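Shikimate 5-dehydrogenase AroE (5-dehydroshikimate reductase) (Mycobacterium tuberculosis, PDB 4P4G) probably catalyses the NADP-dependent reduction of 3-dehydroshikimate to shikimate, the fourth step of the seven-step chorismate pathway, and here holds bound shikimate. Local coordinates at residues A110-A115 with R232-L237; V134-L139 with V187-I192; D212-Y215 with P219-L222. All coordinates share one frame; numbering follows the deposited sequence.

Contact 1: residues A110-A115 with R232-L237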
loop_
_atom_site.group_PDB
_atom_site.type_symbol
_atom_site.label_atom_id
_atom_site.label_comp_id
_atom_site.label_asym_id
_atom_site.label_seq_id
_atom_site.Cartn_x
_atom_site.Cartn_y
_atom_site.Cartn_z
ATOM N N ALA A 110 8.751 -1.857 -0.903
ATOM C CA ALA A 110 10.203 -1.960 -1.034
ATOM C C ALA A 110 10.936 -1.359 0.148
ATOM O O ALA A 110 11.908 -1.940 0.644
ATOM C CB ALA A 110 10.677 -1.332 -2.327
ATOM N N GLY A 111 10.475 -0.197 0.610
ATOM C CA GLY A 111 11.123 0.486 1.719
ATOM C C GLY A 111 10.922 -0.192 3.058
ATOM O O GLY A 111 11.836 -0.223 3.885
ATOM N N ALA A 112 9.721 -0.717 3.293
ATOM C CA ALA A 112 9.418 -1.396 4.553
ATOM C C ALA A 112 10.202 -2.696 4.682
ATOM O O ALA A 112 10.683 -3.037 5.772
ATOM C CB ALA A 112 7.939 -1.669 4.666
ATOM N N LEU A 113 10.310 -3.433 3.580
ATOM C CA LEU A 113 11.047 -4.700 3.591
ATOM C C LEU A 113 12.558 -4.527 3.603
ATOM O O LEU A 113 13.278 -5.287 4.282
ATOM C CB LEU A 113 10.629 -5.580 2.403
ATOM C CG LEU A 113 9.243 -6.198 2.511
ATOM C CD1 LEU A 113 8.841 -6.883 1.211
ATOM C CD2 LEU A 113 9.238 -7.183 3.659
ATOM N N GLY A 114 13.066 -3.555 2.846
ATOM C CA GLY A 114 14.500 -3.295 2.813
ATOM C C GLY A 114 15.237 -4.167 1.804
ATOM O O GLY A 114 15.980 -3.666 0.956
ATOM N N ALA A 115 15.030 -5.476 1.906
ATOM C CA ALA A 115 15.622 -6.439 0.980
ATOM C C ALA A 115 14.752 -7.686 0.903
ATOM O O ALA A 115 14.036 -8.010 1.851
ATOM C CB ALA A 115 17.036 -6.805 1.418
ATOM N N ARG A 232 9.867 -12.534 11.560
ATOM C CA ARG A 232 9.952 -11.080 11.645
ATOM C C ARG A 232 8.646 -10.412 11.260
ATOM O O ARG A 232 8.122 -10.646 10.173
ATOM C CB ARG A 232 11.061 -10.537 10.750
ATOM C CG ARG A 232 11.100 -9.021 10.787
ATOM C CD ARG A 232 12.211 -8.421 9.965
ATOM N NE ARG A 232 12.250 -6.977 10.188
ATOM C CZ ARG A 232 12.760 -6.100 9.333
ATOM N NH1 ARG A 232 13.275 -6.511 8.185
ATOM N NH2 ARG A 232 12.745 -4.810 9.633
ATOM N N VAL A 233 8.127 -9.562 12.141
ATOM C CA VAL A 233 6.864 -8.870 11.867
ATOM C C VAL A 233 7.095 -7.395 11.560
ATOM O O VAL A 233 7.698 -6.667 12.366
ATOM C CB VAL A 233 5.891 -8.994 13.048
ATOM C CG1 VAL A 233 4.653 -8.138 12.805
ATOM C CG2 VAL A 233 5.497 -10.459 13.262
ATOM N N ILE A 234 6.599 -6.953 10.405
ATOM C CA ILE A 234 6.678 -5.546 10.011
ATOM C C ILE A 234 5.256 -5.015 9.851
ATOM O O ILE A 234 4.477 -5.517 9.034
ATOM C CB ILE A 234 7.465 -5.375 8.694
ATOM C CG1 ILE A 234 8.820 -6.079 8.786
ATOM C CG2 ILE A 234 7.637 -3.898 8.351
ATOM C CD1 ILE A 234 9.489 -6.300 7.447
ATOM N N SER A 235 4.905 -4.009 10.644
ATOM C CA SER A 235 3.528 -3.527 10.654
ATOM C C SER A 235 3.239 -2.598 9.483
ATOM O O SER A 235 4.159 -2.107 8.809
ATOM C CB SER A 235 3.214 -2.805 11.956
ATOM O OG SER A 235 3.525 -1.440 11.859
ATOM N N GLY A 236 1.954 -2.348 9.257
ATOM C CA GLY A 236 1.502 -1.455 8.202
ATOM C C GLY A 236 1.985 -0.029 8.376
ATOM O O GLY A 236 1.973 0.763 7.426
ATOM N N LEU A 237 2.401 0.313 9.591
ATOM C CA LEU A 237 2.925 1.655 9.848
ATOM C C LEU A 237 4.220 1.882 9.097
ATOM O O LEU A 237 4.500 3.009 8.665
ATOM C CB LEU A 237 3.184 1.873 11.347
ATOM C CG LEU A 237 1.986 2.099 12.262
ATOM C CD1 LEU A 237 2.469 2.502 13.658
ATOM C CD2 LEU A 237 1.078 3.166 11.679
HETATM O O HOH W 1 13.437 -3.622 7.323
#

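Contact 2: residues V134-L139 with V187-I192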
loop_
_atom_site.group_PDB
_atom_site.type_symbol
_atom_site.label_atom_id
_atom_site.label_comp_id
_atom_site.label_asym_id
_atom_site.label_seq_id
_atom_site.Cartn_x
_atom_site.Cartn_y
_atom_site.Cartn_z
ATOM N N VAL A 134 4.853 -5.590 -7.717
ATOM C CA VAL A 134 5.887 -4.767 -8.336
ATOM C C VAL A 134 7.002 -4.391 -7.353
ATOM O O VAL A 134 8.179 -4.419 -7.708
ATOM C CB VAL A 134 5.271 -3.517 -8.995
ATOM C CG1 VAL A 134 6.356 -2.547 -9.470
ATOM C CG2 VAL A 134 4.382 -3.937 -10.160
ATOM N N GLY A 135 6.633 -4.053 -6.117
ATOM C CA GLY A 135 7.620 -3.766 -5.083
ATOM C C GLY A 135 8.530 -4.952 -4.804
ATOM O O GLY A 135 9.745 -4.788 -4.685
ATOM N N LEU A 136 7.956 -6.150 -4.717
ATOM C CA LEU A 136 8.771 -7.357 -4.558
ATOM C C LEU A 136 9.679 -7.579 -5.761
ATOM O O LEU A 136 10.853 -7.909 -5.596
ATOM C CB LEU A 136 7.898 -8.588 -4.304
ATOM C CG LEU A 136 7.227 -8.646 -2.937
ATOM C CD1 LEU A 136 6.123 -9.690 -2.975
ATOM C CD2 LEU A 136 8.247 -8.977 -1.850
ATOM N N ALA A 137 9.146 -7.390 -6.968
ATOM C CA ALA A 137 9.968 -7.494 -8.179
ATOM C C ALA A 137 11.143 -6.510 -8.162
ATOM O O ALA A 137 12.259 -6.861 -8.556
ATOM C CB ALA A 137 9.117 -7.311 -9.434
ATOM N N GLU A 138 10.892 -5.281 -7.709
ATOM C CA GLU A 138 11.943 -4.268 -7.624
ATOM C C GLU A 138 13.057 -4.709 -6.669
ATOM O O GLU A 138 14.240 -4.453 -6.912
ATOM C CB GLU A 138 11.358 -2.931 -7.163
ATOM C CG GLU A 138 12.390 -1.826 -6.967
ATOM C CD GLU A 138 12.673 -1.042 -8.239
ATOM O OE1 GLU A 138 11.899 -1.180 -9.212
ATOM O OE2 GLU A 138 13.666 -0.280 -8.262
ATOM N N LEU A 139 12.674 -5.378 -5.586
ATOM C CA LEU A 139 13.646 -5.865 -4.599
ATOM C C LEU A 139 14.472 -7.032 -5.135
ATOM O O LEU A 139 15.563 -7.314 -4.630
ATOM C CB LEU A 139 12.940 -6.292 -3.315
ATOM C CG LEU A 139 12.355 -5.168 -2.463
ATOM C CD1 LEU A 139 11.541 -5.721 -1.309
ATOM C CD2 LEU A 139 13.474 -4.259 -1.964
ATOM N N VAL A 187 9.240 -14.568 2.352
ATOM C CA VAL A 187 8.571 -13.329 2.717
ATOM C C VAL A 187 7.110 -13.398 2.320
ATOM O O VAL A 187 6.767 -13.961 1.282
ATOM C CB VAL A 187 9.277 -12.086 2.111
ATOM C CG1 VAL A 187 9.314 -12.161 0.609
ATOM C CG2 VAL A 187 8.619 -10.805 2.565
ATOM N N LEU A 188 6.256 -12.848 3.174
ATOM C CA LEU A 188 4.824 -12.781 2.929
ATOM C C LEU A 188 4.372 -11.327 3.027
ATOM O O LEU A 188 4.624 -10.657 4.032
ATOM C CB LEU A 188 4.105 -13.632 3.981
ATOM C CG LEU A 188 2.593 -13.569 4.127
ATOM C CD1 LEU A 188 1.966 -14.009 2.841
ATOM C CD2 LEU A 188 2.134 -14.463 5.287
ATOM N N VAL A 189 3.724 -10.820 1.982
ATOM C CA VAL A 189 3.099 -9.505 2.064
ATOM C C VAL A 189 1.591 -9.687 2.078
ATOM O O VAL A 189 1.014 -10.209 1.116
ATOM C CB VAL A 189 3.497 -8.587 0.907
ATOM C CG1 VAL A 189 2.823 -7.225 1.079
ATOM C CG2 VAL A 189 5.030 -8.445 0.826
ATOM N N SER A 190 0.949 -9.271 3.165
ATOM C CA SER A 190 -0.502 -9.479 3.293
ATOM C C SER A 190 -1.298 -8.218 3.026
ATOM O O SER A 190 -1.110 -7.196 3.698
ATOM C CB SER A 190 -0.857 -10.011 4.680
ATOM O OG SER A 190 -2.264 -10.186 4.782
ATOM N N THR A 191 -2.206 -8.285 2.055
ATOM C CA THR A 191 -3.058 -7.133 1.752
ATOM C C THR A 191 -4.542 -7.399 2.005
ATOM O O THR A 191 -5.395 -6.595 1.611
ATOM C CB THR A 191 -2.840 -6.609 0.304
ATOM O OG1 THR A 191 -3.407 -7.522 -0.643
ATOM C CG2 THR A 191 -1.355 -6.441 -0.007
ATOM N N ILE A 192 -4.851 -8.516 2.666
ATOM C CA ILE A 192 -6.235 -8.898 2.957
ATOM C C ILE A 192 -6.676 -8.401 4.339
ATOM O O ILE A 192 -5.823 -8.029 5.160
ATOM C CB ILE A 192 -6.450 -10.434 2.861
ATOM C CG1 ILE A 192 -5.526 -11.187 3.818
ATOM C CG2 ILE A 192 -6.255 -10.902 1.444
ATOM C CD1 ILE A 192 -5.762 -12.703 3.803
#

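Contact 3: residues D212-Y215 with P219-L222. With SKM ((3R,4S,5R)-3,4,5-trihydroxycyclohex-1-ene-1-carboxylic acid), chain C.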
loop_
_atom_site.group_PDB
_atom_site.type_symbol
_atom_site.label_atom_id
_atom_site.label_comp_id
_atom_site.label_asym_id
_atom_site.label_seq_id
_atom_site.Cartn_x
_atom_site.Cartn_y
_atom_site.Cartn_z
ATOM N N ASP A 212 2.679 -6.731 6.963
ATOM C CA ASP A 212 1.220 -6.651 6.972
ATOM C C ASP A 212 0.814 -5.233 6.620
ATOM O O ASP A 212 1.279 -4.284 7.244
ATOM C CB ASP A 212 0.667 -7.050 8.354
ATOM C CG ASP A 212 -0.805 -7.455 8.313
ATOM O OD1 ASP A 212 -1.540 -6.950 7.434
ATOM O OD2 ASP A 212 -1.230 -8.278 9.166
ATOM N N ALA A 213 -0.036 -5.073 5.612
ATOM C CA ALA A 213 -0.482 -3.732 5.226
ATOM C C ALA A 213 -1.356 -3.072 6.289
ATOM O O ALA A 213 -1.465 -1.844 6.351
ATOM C CB ALA A 213 -1.202 -3.775 3.890
ATOM N N ILE A 214 -1.985 -3.893 7.123
ATOM C CA ILE A 214 -2.873 -3.404 8.183
ATOM C C ILE A 214 -2.062 -2.766 9.322
ATOM O O ILE A 214 -0.990 -3.265 9.684
ATOM C CB ILE A 214 -3.714 -4.564 8.777
ATOM C CG1 ILE A 214 -4.615 -5.199 7.710
ATOM C CG2 ILE A 214 -4.538 -4.077 9.984
ATOM C CD1 ILE A 214 -5.577 -4.231 7.059
ATOM N N TYR A 215 -2.555 -1.669 9.885
ATOM C CA TYR A 215 -1.910 -1.093 11.059
ATOM C C TYR A 215 -2.861 -0.754 12.212
ATOM O O TYR A 215 -2.412 -0.393 13.292
ATOM C CB TYR A 215 -1.021 0.105 10.688
ATOM C CG TYR A 215 -1.709 1.307 10.056
ATOM C CD1 TYR A 215 -2.386 2.239 10.832
ATOM C CD2 TYR A 215 -1.628 1.529 8.690
ATOM C CE1 TYR A 215 -2.998 3.347 10.258
ATOM C CE2 TYR A 215 -2.231 2.636 8.100
ATOM C CZ TYR A 215 -2.906 3.536 8.889
ATOM O OH TYR A 215 -3.500 4.636 8.313
ATOM N N PRO A 219 -1.946 -5.660 17.284
ATOM C CA PRO A 219 -1.486 -6.499 16.172
ATOM C C PRO A 219 -2.622 -7.264 15.518
ATOM O O PRO A 219 -3.640 -7.482 16.146
ATOM C CB PRO A 219 -0.547 -7.502 16.861
ATOM C CG PRO A 219 -1.095 -7.626 18.242
ATOM C CD PRO A 219 -1.635 -6.262 18.598
ATOM N N THR A 220 -2.455 -7.649 14.261
ATOM C CA THR A 220 -3.417 -8.547 13.637
ATOM C C THR A 220 -3.186 -9.960 14.143
ATOM O O THR A 220 -2.071 -10.286 14.609
ATOM C CB THR A 220 -3.263 -8.540 12.122
ATOM O OG1 THR A 220 -1.941 -8.975 11.773
ATOM C CG2 THR A 220 -3.504 -7.158 11.580
ATOM N N PRO A 221 -4.221 -10.815 14.070
ATOM C CA PRO A 221 -4.024 -12.226 14.416
ATOM C C PRO A 221 -2.872 -12.855 13.646
ATOM O O PRO A 221 -2.102 -13.639 14.222
ATOM C CB PRO A 221 -5.367 -12.869 14.031
ATOM C CG PRO A 221 -6.357 -11.766 14.300
ATOM C CD PRO A 221 -5.651 -10.499 13.854
ATOM N N LEU A 222 -2.746 -12.510 12.364
ATOM C CA LEU A 222 -1.649 -13.000 11.536
ATOM C C LEU A 222 -0.293 -12.577 12.085
ATOM O O LEU A 222 0.624 -13.386 12.179
ATOM C CB LEU A 222 -1.805 -12.490 10.105
ATOM C CG LEU A 222 -0.707 -12.977 9.157
ATOM C CD1 LEU A 222 -0.653 -14.503 9.161
ATOM C CD2 LEU A 222 -0.918 -12.434 7.750
HETATM O O12 SKM C . -1.447 3.882 0.090
HETATM C C8 SKM C . -1.701 4.360 1.408
HETATM C C6 SKM C . -2.359 3.255 2.186
HETATM O O7 SKM C . -3.414 2.673 1.444
HETATM C C5 SKM C . -2.900 3.803 3.405
HETATM C C4 SKM C . -3.091 5.089 3.695
HETATM C C1 SKM C . -3.696 5.466 5.036
HETATM O O2 SKM C . -3.803 6.662 5.340
HETATM O O3 SKM C . -4.078 4.592 5.837
HETATM C C10 SKM C . -2.712 6.240 2.716
HETATM C C9 SKM C . -2.530 5.610 1.304
HETATM O O11 SKM C . -1.854 6.564 0.561
#

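Contact 1: residues A110-A115 with R232-L237
In the domain that probably binds NADP, the last turn of helix 105-113 packs over the edge strand 232-234 of the parallel sheet, and Ile234 is the residue on which Ala112 and Leu113 both settle. CB of Ala112 and CG2 of Ile234 lie 4.3 Å apart. The longer branch of Ile234, with CG1 anti to the carbonyl carbon (chi1 -52°), carries CD1 to within 3.9 Å of CD2 of Leu113, and the two side chains cross at about a right angle. Leu113 turns its CB away from the strand, so the contact is left to its terminal methyl.

Arg232 lies on the exposed side of the contact. Its extended chain carries the guanidinium alongside Ile234, whose CD1 lies over one face of that group, 3.7 Å above the plane and over its centre. A water in the guanidinium plane accepts from NH2 of Arg232 at 2.7 Å and donates to the carbonyl O of Ala112 at 3.2 Å, so a polar bridge spans the exposed margin of an apolar core. Leu211 on strand 209-212 continues that core. Such packing of a helix across the strands of a parallel sheet is typical of the Rossmann-like fold.

Contact 2: residues V134-L139 with V187-I192
Within 134-139, Leu136 makes the contact with strand 187-190, dividing its two methyls between Val187 and Val189. CD1 of Leu136 stands 4.1 Å from CG2 of Val189, the two side chains reaching for one another tip to tip. CD2 of Leu136 comes to 4.2 Å from CG1 of Val187, but here the side chains slide past each other in opposite directions. The leucine's CG lies anti to the carbonyl carbon (chi1 -71°), and an extended chi2 of 165° spreads the methyls along the strand. In Val189, CG1 is anti to the backbone N (chi1 -179°), and CG2, beside that N, is the methyl that meets Leu136.

The helix follows strand 119-123, the neighbour of 187-190 in the sheet, and the pair belongs to the beta-alpha-beta architecture of a Rossmann-like domain, a glycine-rich turn at the start of the helix being consistent with dinucleotide binding. Val122 and Leu113 also touch Leu136, and this part of the interface is buried and wholly apolar.

Beyond this line the interface is loose. CD1 of Leu139 stays 7.0 Å from CG2 of Val187, and the exposed Glu138 makes no contact with 187-192.

Contact 3: residues D212-Y215 with P219-L222
The carboxylate of Asp212 meets the hydroxyl of Thr220 at one oxygen and the backbone of its own turn at the other. OG1 of Thr220 donates to OD2 of Asp212 at 2.8 Å, arriving nearly along the C-O axis. The N-H of Ile214 instead meets OD1 of Asp212 from above the carboxylate plane, 45° out of it, at 3.1 Å. This second bond closes an Asx turn just where strand 209-212 ends. With each oxygen engaged, the rotation of the carboxylate is restrained, and two donors would be expected to favour its ionised form. The second flat group, the ring of Tyr215, is approached at its edge, near its plane, by O3 of shikimate; OH of Tyr215 donates to that carboxylate oxygen over a short 2.5 Å.

Thr220 reaches the aspartate through a first torsion of 60°, which sets OG1 between the backbone N and the carbonyl carbon. Its methyl, anti to the carbonyl carbon, also lies beside OD2 of Asp212 and packs on Ile214, CG2 of Thr220 being 3.6 Å from CG2 of Ile214. Thr220 is the N-cap residue of helix 221-229, its OG1 accepting from the backbone N of Ala223, so one oxygen both caps the helix and binds the carboxylate. Leu222 adds a looser touch, its CB 4.4 Å from OD2 of Asp212.

The contact thus ties the start of helix 221-229 to the end of strand 209-212, across the short loop between them. Strands 232-234 and 187-190 flank strand 209-212 in the sheet, and Leu237 and Met239 of helix 236-252 lie against Tyr215 and Ala213.

How the contacts relate
All three contacts gather on one parallel sheet. Contacts 1 and 2, centred 10 Å apart, share an apolar core: CD1 of Leu113 lies 3.8 Å from CD2 of Leu136, so helices 105-113 and 129-139 pack on one another as well as on the strands. Contact 3 lies at the C-terminal ends of those strands. It joins contact 1 by a probable hydrogen bond from N of Asp212 to O of Ile234 (3.0 Å), and contact 2 by one from N of Ala213 to O of Ser190 (3.1 Å). Contact 3 alone enters the shikimate pocket; the side chains of Ala112 and Val189 stay about 12 Å from the ligand.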